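Local coordinates for protein glutamine synthetase (Helicobacter pylori, PDB 5ZLI) that is an enzyme of the glutamine synthetase I beta type, joining a beta-grasp domain to a catalytic domain in a twelve-chain assembly, at residues Cys63-Trp67 / Ser456-Asn460; Glu164-Arg170 / Arg183-Gln187; Glu289-Ser293 / Phe303-Phe307; Thr343-Asn348 / Pro398-Ile404; Met433-Lys437 / Ile451-Gln455. All coordinates share one frame. Residue numbers count along the deposited sequence, not the author numbering.

Interaction 1. Residues Cys63-Trp67 / Ser456-Asn460; sequences CFKGW and SLKFN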
# COMPACT_ATOMS: atom_id res chain seq x y z
N CYS B 63 16.92 -42.58 -19.21
CA CYS B 63 16.41 -41.24 -18.94
C CYS B 63 16.27 -40.37 -20.19
O CYS B 63 15.79 -39.23 -20.07
CB CYS B 63 17.38 -40.50 -17.99
SG CYS B 63 17.78 -41.34 -16.47
N PHE B 64 16.65 -40.86 -21.37
CA PHE B 64 16.69 -40.06 -22.59
C PHE B 64 15.70 -40.65 -23.56
O PHE B 64 15.82 -41.82 -23.95
CB PHE B 64 18.11 -40.04 -23.17
CG PHE B 64 19.12 -39.50 -22.22
CD1 PHE B 64 19.67 -40.31 -21.24
CD2 PHE B 64 19.46 -38.17 -22.26
CE1 PHE B 64 20.56 -39.81 -20.33
CE2 PHE B 64 20.37 -37.67 -21.35
CZ PHE B 64 20.92 -38.49 -20.38
N LYS B 65 14.68 -39.86 -23.92
CA LYS B 65 13.64 -40.40 -24.78
C LYS B 65 14.20 -40.58 -26.17
O LYS B 65 14.93 -39.73 -26.69
CB LYS B 65 12.37 -39.55 -24.74
CG LYS B 65 11.11 -40.39 -25.13
CD LYS B 65 9.91 -39.51 -25.55
CE LYS B 65 8.73 -40.31 -26.14
NZ LYS B 65 9.03 -40.98 -27.46
N GLY B 66 13.86 -41.72 -26.78
CA GLY B 66 14.48 -42.18 -27.99
C GLY B 66 15.65 -43.13 -27.79
O GLY B 66 16.01 -43.83 -28.75
N TRP B 67 16.16 -43.25 -26.57
CA TRP B 67 17.32 -44.09 -26.26
C TRP B 67 16.90 -45.37 -25.60
O TRP B 67 16.03 -46.09 -26.22
CB TRP B 67 18.32 -43.26 -25.43
CG TRP B 67 19.20 -42.41 -26.24
CD1 TRP B 67 19.13 -42.20 -27.57
CD2 TRP B 67 20.39 -41.74 -25.79
NE1 TRP B 67 20.15 -41.39 -27.99
CE2 TRP B 67 20.95 -41.10 -26.91
CE3 TRP B 67 21.02 -41.61 -24.56
CZ2 TRP B 67 22.11 -40.34 -26.83
CZ3 TRP B 67 22.17 -40.85 -24.47
CH2 TRP B 67 22.70 -40.22 -25.61
N SER B 456 9.48 -41.09 -33.48
CA SER B 456 8.68 -41.20 -32.27
C SER B 456 8.98 -40.06 -31.29
O SER B 456 8.07 -39.55 -30.62
CB SER B 456 8.95 -42.55 -31.61
OG SER B 456 8.47 -42.61 -30.27
N LEU B 457 10.24 -39.63 -31.21
CA LEU B 457 10.61 -38.57 -30.29
C LEU B 457 9.96 -37.24 -30.69
O LEU B 457 9.36 -36.54 -29.86
CB LEU B 457 12.14 -38.44 -30.28
CG LEU B 457 12.75 -37.30 -29.48
CD1 LEU B 457 12.89 -37.68 -28.03
CD2 LEU B 457 14.06 -36.94 -30.06
N LYS B 458 10.06 -36.89 -31.97
CA LYS B 458 9.62 -35.58 -32.41
C LYS B 458 8.10 -35.48 -32.42
O LYS B 458 7.55 -34.44 -32.06
CB LYS B 458 10.20 -35.31 -33.79
CG LYS B 458 11.68 -35.23 -33.73
CD LYS B 458 12.13 -33.99 -32.98
CE LYS B 458 13.60 -34.04 -32.59
NZ LYS B 458 13.89 -32.75 -31.91
N PHE B 459 7.41 -36.56 -32.75
CA PHE B 459 5.96 -36.52 -32.65
C PHE B 459 5.51 -36.36 -31.19
O PHE B 459 4.68 -35.49 -30.90
CB PHE B 459 5.38 -37.78 -33.30
CG PHE B 459 5.12 -37.63 -34.78
CD1 PHE B 459 3.97 -37.02 -35.24
CD2 PHE B 459 6.03 -38.09 -35.71
CE1 PHE B 459 3.74 -36.90 -36.61
CE2 PHE B 459 5.79 -37.97 -37.06
CZ PHE B 459 4.66 -37.37 -37.51
N ASN B 460 6.11 -37.11 -30.24
CA ASN B 460 5.68 -36.95 -28.84
C ASN B 460 6.19 -35.68 -28.17
O ASN B 460 5.52 -35.15 -27.28
CB ASN B 460 6.08 -38.11 -27.92
CG ASN B 460 5.23 -39.37 -28.10
OD1 ASN B 460 4.00 -39.35 -27.91
ND2 ASN B 460 5.90 -40.48 -28.29
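Leu457, with chi1 t and chi2 p, lays its CD1 against the Lys65-Gly66 peptide: CD1 is 3.2 Å from Lys65 O, 3.8 Å from Lys65 CB and 4.3 Å from Gly66 N. The backbones are closest at Gly66 and Leu457, with CA atoms 5.8 Å apart. The approach is made at a type II beta turn, Phe64-Trp67, closed by Trp67 N to Phe64 O at 3.0 Å; at its third position Gly66 has a positive phi, where a CB would jam against Lys65 O. Lys65 extends across the helix surface, bringing NZ 3.3 Å from Ser456 OG. Lys65 NZ also lies 3.3 Å from Asn460 ND2, but both are donors; Asn460 ND2 instead makes a weak 3.3 Å hydrogen bond to Ser456 O, one helical turn back. The small contact, 205 Å², joins the beta-grasp and catalytic regions: the loop between strands 57-60 and 74-81, where Phe64 and Trp67 pack on Phe59, leans on helix 448-466, which rests on helix 426-434 through Lys458 and Phe459.

Interaction 2. Residues Glu164-Arg170 / Arg183-Gln187; sequences EEGEWNR and RPGKQ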
# COMPACT_ATOMS: atom_id res chain seq x y z
N GLU B 164 15.12 -4.81 -22.72
CA GLU B 164 15.10 -3.37 -22.58
C GLU B 164 14.98 -2.68 -23.93
O GLU B 164 14.46 -1.56 -23.99
CB GLU B 164 16.35 -2.90 -21.87
CG GLU B 164 16.22 -1.49 -21.39
CD GLU B 164 17.25 -1.19 -20.35
OE1 GLU B 164 18.35 -1.80 -20.43
OE2 GLU B 164 16.96 -0.36 -19.46
N GLU B 165 15.41 -3.34 -25.00
CA GLU B 165 15.38 -2.80 -26.34
C GLU B 165 14.02 -2.93 -27.02
O GLU B 165 13.84 -2.41 -28.12
CB GLU B 165 16.41 -3.53 -27.19
CG GLU B 165 17.80 -3.63 -26.57
CD GLU B 165 18.86 -4.04 -27.60
OE1 GLU B 165 18.49 -4.25 -28.77
OE2 GLU B 165 20.07 -4.16 -27.24
N GLY B 166 13.08 -3.66 -26.43
CA GLY B 166 11.86 -4.00 -27.14
C GLY B 166 10.92 -2.82 -27.28
O GLY B 166 10.70 -2.06 -26.34
N GLU B 167 10.34 -2.69 -28.48
CA GLU B 167 9.32 -1.67 -28.73
C GLU B 167 8.23 -1.68 -27.65
O GLU B 167 7.64 -0.63 -27.36
CB GLU B 167 8.66 -1.90 -30.09
CG GLU B 167 9.43 -1.44 -31.32
CD GLU B 167 8.59 -1.54 -32.61
OE1 GLU B 167 7.57 -2.27 -32.59
OE2 GLU B 167 8.94 -0.88 -33.64
N TRP B 168 7.95 -2.84 -27.07
CA TRP B 168 7.01 -2.89 -25.97
C TRP B 168 7.52 -2.17 -24.72
O TRP B 168 6.75 -1.98 -23.78
CB TRP B 168 6.71 -4.34 -25.61
CG TRP B 168 7.92 -5.13 -25.24
CD1 TRP B 168 8.46 -5.23 -24.00
CD2 TRP B 168 8.73 -5.94 -26.10
NE1 TRP B 168 9.56 -6.04 -24.02
CE2 TRP B 168 9.75 -6.48 -25.30
CE3 TRP B 168 8.69 -6.24 -27.46
CZ2 TRP B 168 10.73 -7.33 -25.82
CZ3 TRP B 168 9.66 -7.09 -27.97
CH2 TRP B 168 10.66 -7.62 -27.15
N ASN B 169 8.77 -1.73 -24.68
CA ASN B 169 9.24 -1.01 -23.51
C ASN B 169 9.43 0.48 -23.76
O ASN B 169 10.03 1.17 -22.93
CB ASN B 169 10.51 -1.64 -22.96
CG ASN B 169 10.22 -2.83 -22.09
OD1 ASN B 169 9.10 -3.01 -21.63
ND2 ASN B 169 11.23 -3.68 -21.88
N ARG B 170 8.91 1.00 -24.88
CA ARG B 170 9.11 2.40 -25.22
C ARG B 170 8.53 3.36 -24.19
O ARG B 170 8.90 4.53 -24.17
CB ARG B 170 8.51 2.67 -26.59
CG ARG B 170 9.39 2.15 -27.70
CD ARG B 170 9.44 3.12 -28.82
NE ARG B 170 8.91 2.56 -30.04
CZ ARG B 170 9.70 2.18 -31.04
NH1 ARG B 170 11.02 2.32 -30.91
NH2 ARG B 170 9.16 1.68 -32.16
N ARG B 183 15.92 2.99 -29.19
CA ARG B 183 15.58 1.59 -29.32
C ARG B 183 15.48 1.27 -30.80
O ARG B 183 14.87 2.04 -31.57
CB ARG B 183 14.27 1.24 -28.57
CG ARG B 183 14.44 1.07 -27.06
CD ARG B 183 13.16 0.60 -26.40
NE ARG B 183 13.28 0.47 -24.94
CZ ARG B 183 12.97 1.44 -24.07
NH1 ARG B 183 12.50 2.61 -24.51
NH2 ARG B 183 13.13 1.22 -22.76
N PRO B 184 16.07 0.17 -31.25
CA PRO B 184 15.88 -0.24 -32.64
C PRO B 184 14.44 -0.62 -32.86
O PRO B 184 13.79 -1.22 -31.99
CB PRO B 184 16.80 -1.45 -32.77
CG PRO B 184 16.74 -2.06 -31.40
CD PRO B 184 16.63 -0.93 -30.43
N GLY B 185 13.91 -0.26 -34.02
CA GLY B 185 12.58 -0.71 -34.34
C GLY B 185 12.51 -2.22 -34.42
O GLY B 185 13.52 -2.92 -34.56
N LYS B 186 11.30 -2.74 -34.29
CA LYS B 186 11.04 -4.05 -34.86
C LYS B 186 11.74 -4.12 -36.21
O LYS B 186 11.55 -3.24 -37.07
CB LYS B 186 9.53 -4.27 -35.01
CG LYS B 186 9.13 -5.76 -34.96
CD LYS B 186 7.62 -5.97 -34.85
CE LYS B 186 7.10 -5.71 -33.44
NZ LYS B 186 5.60 -5.82 -33.37
N GLN B 187 12.64 -5.09 -36.36
CA GLN B 187 13.41 -5.30 -37.58
C GLN B 187 14.52 -4.25 -37.78
O GLN B 187 15.06 -4.12 -38.88
CB GLN B 187 12.49 -5.32 -38.81
CG GLN B 187 11.77 -6.65 -39.02
CD GLN B 187 11.26 -6.86 -40.45
OE1 GLN B 187 12.00 -7.37 -41.31
NE2 GLN B 187 10.00 -6.47 -40.70
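The Arg183 guanidinium reaches across to the backbone of 164-170. Its NE donates a short 2.5 Å hydrogen bond to Glu164 O, and its NH2 adds a weak one to the same oxygen at 3.3 Å. Asn169 O sits over one face of the guanidinium, 3.1 Å from Arg183 NH2 but at a poor angle for bonding; Asn179 supplies the hydrogen bond to Asn169 O and also accepts from Arg183 NH1. At the other end Glu167 OE2 accepts from Lys186 N at 3.1 Å and forms a salt bridge with Arg170 NH2 at 3.0 Å. Glu165 OE2 is bonded to Thr198, while the Asn169 amide is held by Arg172 and Asp162. Backbone bonds from Asn169 N to Gly166 O and from Arg170 N to Glu167 O shape the brief 3-10 turn. Side-chain-to-main-chain bonds of this kind hold together a loop without regular strands, here the long catalytic-domain excursion between strand 156-162 and helix 200-212, which meets other subunits at Trp168, Arg170 and Lys186.

Interaction 3. Residues Glu289-Ser293 / Phe303-Phe307; sequences ENLFS and FALHF
Build Glu289 and Asn290 as a two-residue strand, then turn the chain through a type I beta turn from Asn290 to Ser293, with Leu291 at phi/psi -70/-9 and Phe292 at -85/-22. Ser293 N bonds to Asn290 O at 3.1 Å. Asn290, chi1 t, folds its OD1 back to Phe292 N at 2.9 Å, an Asx turn, and Ser293, chi1 p, gives OG to Asn290 O at 2.8 Å. Residues 303-307 are helical, and the nearest CA atoms, Phe292 and Ala304, lie 4.5 Å apart. Strand 289-290 pairs antiparallel with 278-286 in the large catalytic-domain sheet; the turn after it packs against helix 302-313, which comes a few residues further on and packs against that sheet through Ala304 on Phe366 and Phe307 on Phe368. Leu291, chi1 m and chi2 p, sets CD2 over the Phe303 ring, 3.6 Å from its centroid in a CH-pi contact, and CB 3.4 Å from Phe303 CD2. Phe292 takes chi1 -90° and chi2 34°, so that Ala304 CB stands over its face, 3.7 Å from the centroid. Phe303 (chi2 82°) and Phe307 (chi2 -77°) are both t at chi1. The Phe292 edge points at the face of Phe307, T-shaped, with centroids 5.1 Å apart and planes at 64°; Phe292 CZ reaches Phe307 CG at 3.5 Å. No hydrogen bond joins the two segments.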
# COMPACT_ATOMS: atom_id res chain seq x y z
N GLU B 289 42.14 -30.05 -52.65
CA GLU B 289 41.48 -29.29 -53.71
C GLU B 289 40.03 -29.09 -53.29
O GLU B 289 39.46 -29.93 -52.60
CB GLU B 289 41.58 -30.01 -55.07
CG GLU B 289 40.83 -31.36 -55.22
CD GLU B 289 41.68 -32.49 -55.86
OE1 GLU B 289 42.93 -32.34 -55.96
OE2 GLU B 289 41.11 -33.55 -56.23
N ASN B 290 39.45 -27.95 -53.66
CA ASN B 290 38.09 -27.66 -53.24
C ASN B 290 37.17 -28.10 -54.37
O ASN B 290 37.00 -27.37 -55.35
CB ASN B 290 37.93 -26.18 -52.92
CG ASN B 290 36.55 -25.85 -52.39
OD1 ASN B 290 35.59 -26.59 -52.61
ND2 ASN B 290 36.45 -24.75 -51.65
N LEU B 291 36.47 -29.21 -54.16
CA LEU B 291 35.68 -29.76 -55.25
C LEU B 291 34.47 -28.91 -55.60
O LEU B 291 33.84 -29.15 -56.64
CB LEU B 291 35.23 -31.19 -54.94
CG LEU B 291 36.21 -32.36 -55.07
CD1 LEU B 291 37.41 -32.15 -54.21
CD2 LEU B 291 35.53 -33.65 -54.73
N PHE B 292 34.14 -27.90 -54.80
CA PHE B 292 32.97 -27.09 -55.08
C PHE B 292 33.27 -25.99 -56.07
O PHE B 292 32.36 -25.51 -56.74
CB PHE B 292 32.42 -26.49 -53.79
CG PHE B 292 31.41 -27.35 -53.12
CD1 PHE B 292 31.51 -28.73 -53.18
CD2 PHE B 292 30.34 -26.78 -52.45
CE1 PHE B 292 30.57 -29.54 -52.58
CE2 PHE B 292 29.39 -27.59 -51.83
CZ PHE B 292 29.51 -28.98 -51.90
N SER B 293 34.53 -25.61 -56.19
CA SER B 293 34.94 -24.58 -57.12
C SER B 293 35.18 -25.17 -58.51
O SER B 293 35.90 -26.16 -58.66
CB SER B 293 36.20 -23.91 -56.60
OG SER B 293 37.24 -24.86 -56.56
N PHE B 303 30.42 -30.94 -59.69
CA PHE B 303 30.38 -31.70 -58.45
C PHE B 303 29.53 -30.99 -57.40
O PHE B 303 28.67 -31.61 -56.76
CB PHE B 303 31.81 -31.91 -57.96
CG PHE B 303 31.91 -32.72 -56.70
CD1 PHE B 303 31.88 -34.10 -56.75
CD2 PHE B 303 32.04 -32.10 -55.47
CE1 PHE B 303 31.97 -34.86 -55.59
CE2 PHE B 303 32.14 -32.86 -54.31
CZ PHE B 303 32.10 -34.24 -54.37
N ALA B 304 29.76 -29.69 -57.21
CA ALA B 304 28.98 -28.90 -56.25
C ALA B 304 27.52 -28.77 -56.67
O ALA B 304 26.63 -28.82 -55.82
CB ALA B 304 29.60 -27.52 -56.05
N LEU B 305 27.26 -28.55 -57.96
CA LEU B 305 25.87 -28.37 -58.37
C LEU B 305 25.08 -29.66 -58.25
O LEU B 305 23.87 -29.62 -57.98
CB LEU B 305 25.79 -27.88 -59.81
CG LEU B 305 25.98 -26.39 -60.02
CD1 LEU B 305 26.43 -26.17 -61.43
CD2 LEU B 305 24.66 -25.71 -59.73
N HIS B 306 25.74 -30.81 -58.45
CA HIS B 306 25.10 -32.09 -58.18
C HIS B 306 24.89 -32.27 -56.68
O HIS B 306 23.82 -32.72 -56.25
CB HIS B 306 25.92 -33.22 -58.79
CG HIS B 306 25.84 -33.29 -60.29
ND1 HIS B 306 24.69 -33.02 -60.99
CD2 HIS B 306 26.78 -33.58 -61.22
CE1 HIS B 306 24.92 -33.14 -62.29
NE2 HIS B 306 26.18 -33.48 -62.45
N PHE B 307 25.86 -31.86 -55.87
CA PHE B 307 25.64 -31.83 -54.43
C PHE B 307 24.37 -31.02 -54.08
O PHE B 307 23.50 -31.51 -53.34
CB PHE B 307 26.87 -31.23 -53.75
CG PHE B 307 26.83 -31.26 -52.27
CD1 PHE B 307 26.06 -30.36 -51.56
CD2 PHE B 307 27.58 -32.17 -51.57
CE1 PHE B 307 26.04 -30.39 -50.22
CE2 PHE B 307 27.56 -32.20 -50.22
CZ PHE B 307 26.80 -31.31 -49.54

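Interaction 4. Residues Thr343-Asn348 / Pro398-Ile404; sequences TYSANN and PGEAMDI
Tyr344 OH donates to Gly399 O over a very short 2.4 Å, and Asn348 ND2 donates to Ile404 O at 3.0 Å while Asn348 OD1 accepts from Ser350 N. Ser345, chi1 m, places OG 2.5 Å from Met402 O, 2.8 Å from Asp403 OD1 and 2.4 Å from Tyr344 O; its single proton cannot be assigned among them. One weak backbone bond joins Met402 N to Tyr344 O at 3.4 Å. The two segments run in the same direction, closest at Tyr344 and Ala401 (CA atoms 5.2 Å apart). Residues 343-346 end the weakly bonded strand 341-346 and lead into a type II turn, Ser345-Asn348; 398-404 is irregular, with positive phi at Gly399. Tyr344, chi1 p, carries Ala401 CB over its ring face, 3.4 Å from CE2, and sets CE1 3.9 Å from Pro398 CB. Thr343 OG1 lies 3.6 Å from Met402 SD. Since side chains make most of these bonds to main-chain oxygens, the loop is fastened along the catalytic-domain sheet edge without becoming a regular strand.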
# COMPACT_ATOMS: atom_id res chain seq x y z
N THR B 343 15.23 -22.80 -53.88
CA THR B 343 16.06 -22.55 -55.05
C THR B 343 17.36 -21.91 -54.59
O THR B 343 17.54 -21.58 -53.42
CB THR B 343 15.33 -21.68 -56.09
OG1 THR B 343 13.93 -21.96 -56.06
CG2 THR B 343 15.84 -22.01 -57.49
N TYR B 344 18.28 -21.75 -55.53
CA TYR B 344 19.57 -21.13 -55.26
C TYR B 344 19.69 -19.83 -56.05
O TYR B 344 19.03 -19.65 -57.08
CB TYR B 344 20.72 -22.11 -55.61
CG TYR B 344 20.68 -22.64 -57.07
CD1 TYR B 344 19.74 -23.61 -57.45
CD2 TYR B 344 21.54 -22.15 -58.05
CE1 TYR B 344 19.68 -24.08 -58.76
CE2 TYR B 344 21.48 -22.62 -59.37
CZ TYR B 344 20.55 -23.58 -59.71
OH TYR B 344 20.48 -24.05 -61.00
N SER B 345 20.51 -18.91 -55.54
CA SER B 345 20.81 -17.67 -56.25
C SER B 345 21.98 -16.98 -55.57
O SER B 345 22.12 -17.04 -54.35
CB SER B 345 19.60 -16.72 -56.31
OG SER B 345 18.60 -17.27 -57.14
N ALA B 346 22.81 -16.34 -56.37
CA ALA B 346 23.89 -15.55 -55.80
C ALA B 346 23.32 -14.26 -55.24
O ALA B 346 22.44 -13.64 -55.84
CB ALA B 346 24.97 -15.27 -56.84
N ASN B 347 23.82 -13.87 -54.07
CA ASN B 347 23.45 -12.61 -53.44
C ASN B 347 21.95 -12.54 -53.10
O ASN B 347 21.37 -11.46 -53.08
CB ASN B 347 23.84 -11.45 -54.35
CG ASN B 347 25.15 -11.68 -55.03
OD1 ASN B 347 26.15 -12.00 -54.38
ND2 ASN B 347 25.14 -11.65 -56.36
N ASN B 348 21.30 -13.68 -52.88
CA ASN B 348 19.85 -13.69 -52.68
C ASN B 348 19.50 -14.27 -51.32
O ASN B 348 19.75 -15.45 -51.06
CB ASN B 348 19.20 -14.48 -53.81
CG ASN B 348 17.73 -14.19 -53.96
OD1 ASN B 348 17.01 -13.98 -52.99
ND2 ASN B 348 17.26 -14.18 -55.21
N PRO B 398 20.23 -29.52 -59.93
CA PRO B 398 19.49 -28.72 -58.95
C PRO B 398 18.44 -27.82 -59.58
O PRO B 398 17.77 -27.08 -58.85
CB PRO B 398 20.60 -27.88 -58.31
CG PRO B 398 21.55 -27.66 -59.41
CD PRO B 398 21.53 -28.92 -60.25
N GLY B 399 18.25 -27.97 -60.89
CA GLY B 399 17.32 -27.13 -61.62
C GLY B 399 17.92 -25.78 -61.98
O GLY B 399 19.13 -25.64 -62.23
N GLU B 400 17.04 -24.77 -62.02
CA GLU B 400 17.39 -23.44 -62.50
C GLU B 400 17.35 -22.45 -61.35
O GLU B 400 16.46 -22.51 -60.50
CB GLU B 400 16.43 -22.98 -63.61
CG GLU B 400 16.97 -21.88 -64.52
CD GLU B 400 17.70 -22.41 -65.75
OE1 GLU B 400 17.79 -23.65 -65.90
OE2 GLU B 400 18.18 -21.59 -66.58
N ALA B 401 18.34 -21.55 -61.33
CA ALA B 401 18.38 -20.51 -60.31
C ALA B 401 17.26 -19.51 -60.54
O ALA B 401 16.85 -19.26 -61.68
CB ALA B 401 19.74 -19.82 -60.33
N MET B 402 16.78 -18.91 -59.46
CA MET B 402 15.72 -17.90 -59.51
C MET B 402 16.25 -16.60 -58.94
O MET B 402 16.35 -16.44 -57.73
CB MET B 402 14.46 -18.32 -58.77
CG MET B 402 13.68 -19.38 -59.48
SD MET B 402 12.27 -19.89 -58.50
CE MET B 402 11.47 -20.96 -59.69
N ASP B 403 16.58 -15.67 -59.83
CA ASP B 403 17.10 -14.37 -59.43
C ASP B 403 15.98 -13.33 -59.42
O ASP B 403 15.96 -12.36 -60.17
CB ASP B 403 18.26 -13.98 -60.34
CG ASP B 403 19.31 -15.07 -60.39
OD1 ASP B 403 19.16 -16.02 -59.59
OD2 ASP B 403 20.28 -14.99 -61.20
N ILE B 404 14.97 -13.65 -58.61
CA ILE B 404 13.87 -12.76 -58.29
C ILE B 404 13.80 -12.55 -56.77
O ILE B 404 14.57 -13.12 -55.99
CB ILE B 404 12.51 -13.25 -58.84
CG1 ILE B 404 12.23 -14.71 -58.44
CG2 ILE B 404 12.43 -13.04 -60.36
CD1 ILE B 404 11.17 -14.84 -57.35

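Interaction 5. Residues Met433-Lys437 / Ile451-Gln455; sequences MLADK and IQAYQ
Two helices of the catalytic domain's C-terminal part, 426-434 and 448-466, joined through the short helix 438-441, pack together here, the first at its C-terminal end. Met433 and Leu434 close that helix; Asp436 N bonds to Met433 O at 2.9 Å, and the chain leaves through Asp436 (phi/psi -153/83) and Lys437 (-121/3). Residues 451-455 are regular helix, with Gln455 N to Ile451 O at 2.8 Å; the nearest CA atoms, Leu434 and Gln455, are 8.1 Å apart, so side chains span the gap. Ile451, chi1 m and chi2 t, comes first: its CG2 lies 3.6 Å from Met433 CE and 3.8 Å from Leu434 CD2, and its CD1 is 4.1 Å from Lys437 CB. Met433 is t, t, p, which turns its methyl end to Ile451. Gln452, m at chi1 and chi2, curls so that NE2 stands 4.0 Å from Leu434 CD2. Tyr454 turns to another neighbour, packing on Phe321 and bonding to Ala320 O. One turn after Ile451, Gln455 (chi1 t) presents its aliphatic part to Leu434, itself m, t, with Gln455 CG 3.6 Å from Leu434 CD1.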
# COMPACT_ATOMS: atom_id res chain seq x y z
N MET B 433 10.19 -36.95 -44.65
CA MET B 433 11.39 -37.72 -44.37
C MET B 433 11.12 -39.21 -44.37
O MET B 433 11.87 -40.00 -44.95
CB MET B 433 12.00 -37.35 -43.04
CG MET B 433 13.27 -38.15 -42.84
SD MET B 433 13.71 -38.48 -41.13
CE MET B 433 12.46 -39.66 -40.67
N LEU B 434 10.05 -39.62 -43.69
CA LEU B 434 9.77 -41.04 -43.56
C LEU B 434 9.46 -41.67 -44.90
O LEU B 434 9.71 -42.87 -45.08
CB LEU B 434 8.61 -41.24 -42.60
CG LEU B 434 8.96 -40.98 -41.15
CD1 LEU B 434 7.71 -41.05 -40.26
CD2 LEU B 434 9.95 -42.03 -40.74
N ALA B 435 8.96 -40.90 -45.85
CA ALA B 435 8.68 -41.40 -47.19
C ALA B 435 9.88 -41.27 -48.13
O ALA B 435 9.77 -41.59 -49.31
CB ALA B 435 7.48 -40.68 -47.78
N ASP B 436 11.01 -40.80 -47.63
CA ASP B 436 12.25 -40.65 -48.38
C ASP B 436 13.38 -40.74 -47.37
O ASP B 436 13.91 -39.74 -46.88
CB ASP B 436 12.36 -39.32 -49.11
CG ASP B 436 13.46 -39.33 -50.10
OD1 ASP B 436 13.75 -38.27 -50.70
OD2 ASP B 436 14.13 -40.39 -50.18
N LYS B 437 13.76 -41.96 -47.04
CA LYS B 437 14.72 -42.16 -45.99
C LYS B 437 15.94 -42.90 -46.48
O LYS B 437 16.87 -43.11 -45.69
CB LYS B 437 14.03 -42.89 -44.83
CG LYS B 437 12.88 -43.79 -45.29
CD LYS B 437 12.15 -44.45 -44.12
CE LYS B 437 11.07 -45.42 -44.58
NZ LYS B 437 10.18 -45.91 -43.47
N ILE B 451 15.88 -43.93 -36.89
CA ILE B 451 14.89 -43.10 -37.59
C ILE B 451 13.53 -43.24 -36.95
O ILE B 451 12.77 -42.28 -36.82
CB ILE B 451 14.80 -43.46 -39.09
CG1 ILE B 451 16.02 -42.97 -39.89
CG2 ILE B 451 13.48 -42.95 -39.69
CD1 ILE B 451 16.09 -43.58 -41.31
N GLN B 452 13.18 -44.46 -36.56
CA GLN B 452 11.89 -44.65 -35.93
C GLN B 452 11.90 -44.04 -34.54
O GLN B 452 10.94 -43.39 -34.13
CB GLN B 452 11.57 -46.14 -35.94
CG GLN B 452 11.43 -46.69 -37.37
CD GLN B 452 10.12 -46.25 -38.05
OE1 GLN B 452 9.05 -46.34 -37.45
NE2 GLN B 452 10.21 -45.78 -39.30
N ALA B 453 13.04 -44.14 -33.85
CA ALA B 453 13.16 -43.44 -32.58
C ALA B 453 13.04 -41.93 -32.80
O ALA B 453 12.23 -41.26 -32.16
CB ALA B 453 14.48 -43.79 -31.91
N TYR B 454 13.77 -41.39 -33.77
CA TYR B 454 13.72 -39.95 -33.98
C TYR B 454 12.31 -39.53 -34.35
O TYR B 454 11.85 -38.47 -33.92
CB TYR B 454 14.71 -39.55 -35.06
CG TYR B 454 14.82 -38.05 -35.30
CD1 TYR B 454 15.74 -37.30 -34.59
CD2 TYR B 454 14.03 -37.39 -36.25
CE1 TYR B 454 15.88 -35.95 -34.79
CE2 TYR B 454 14.16 -36.02 -36.46
CZ TYR B 454 15.10 -35.30 -35.72
OH TYR B 454 15.28 -33.94 -35.88
N GLN B 455 11.63 -40.33 -35.15
CA GLN B 455 10.25 -40.02 -35.52
C GLN B 455 9.35 -40.05 -34.30
O GLN B 455 8.55 -39.14 -34.08
CB GLN B 455 9.77 -41.02 -36.59
CG GLN B 455 8.25 -41.13 -36.71
CD GLN B 455 7.67 -42.31 -35.92
OE1 GLN B 455 8.39 -43.23 -35.52
NE2 GLN B 455 6.36 -42.26 -35.68

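The five contacts form two touching pairs and one outlier. Interactions 1 and 5 use successive turns of helix 448-466, their centres 13 Å apart; they meet where Gly66 O packs 3.5 Å from Ala453 CB, so one helix receives both the beta-grasp loop and the end of helix 426-434. Interactions 3 and 4 lie at the same catalytic-domain sheet, centres 17 Å apart, and touch through Leu305 O and Pro398 CD at 3.3 Å. Interaction 5 stays about 12 Å from interaction 3 and 14 Å from interaction 4, nearest atoms. Interaction 2 is remote, across the chain's centre from interaction 5 (centres 41 Å apart), though about 14 Å from interaction 4 at nearest atoms.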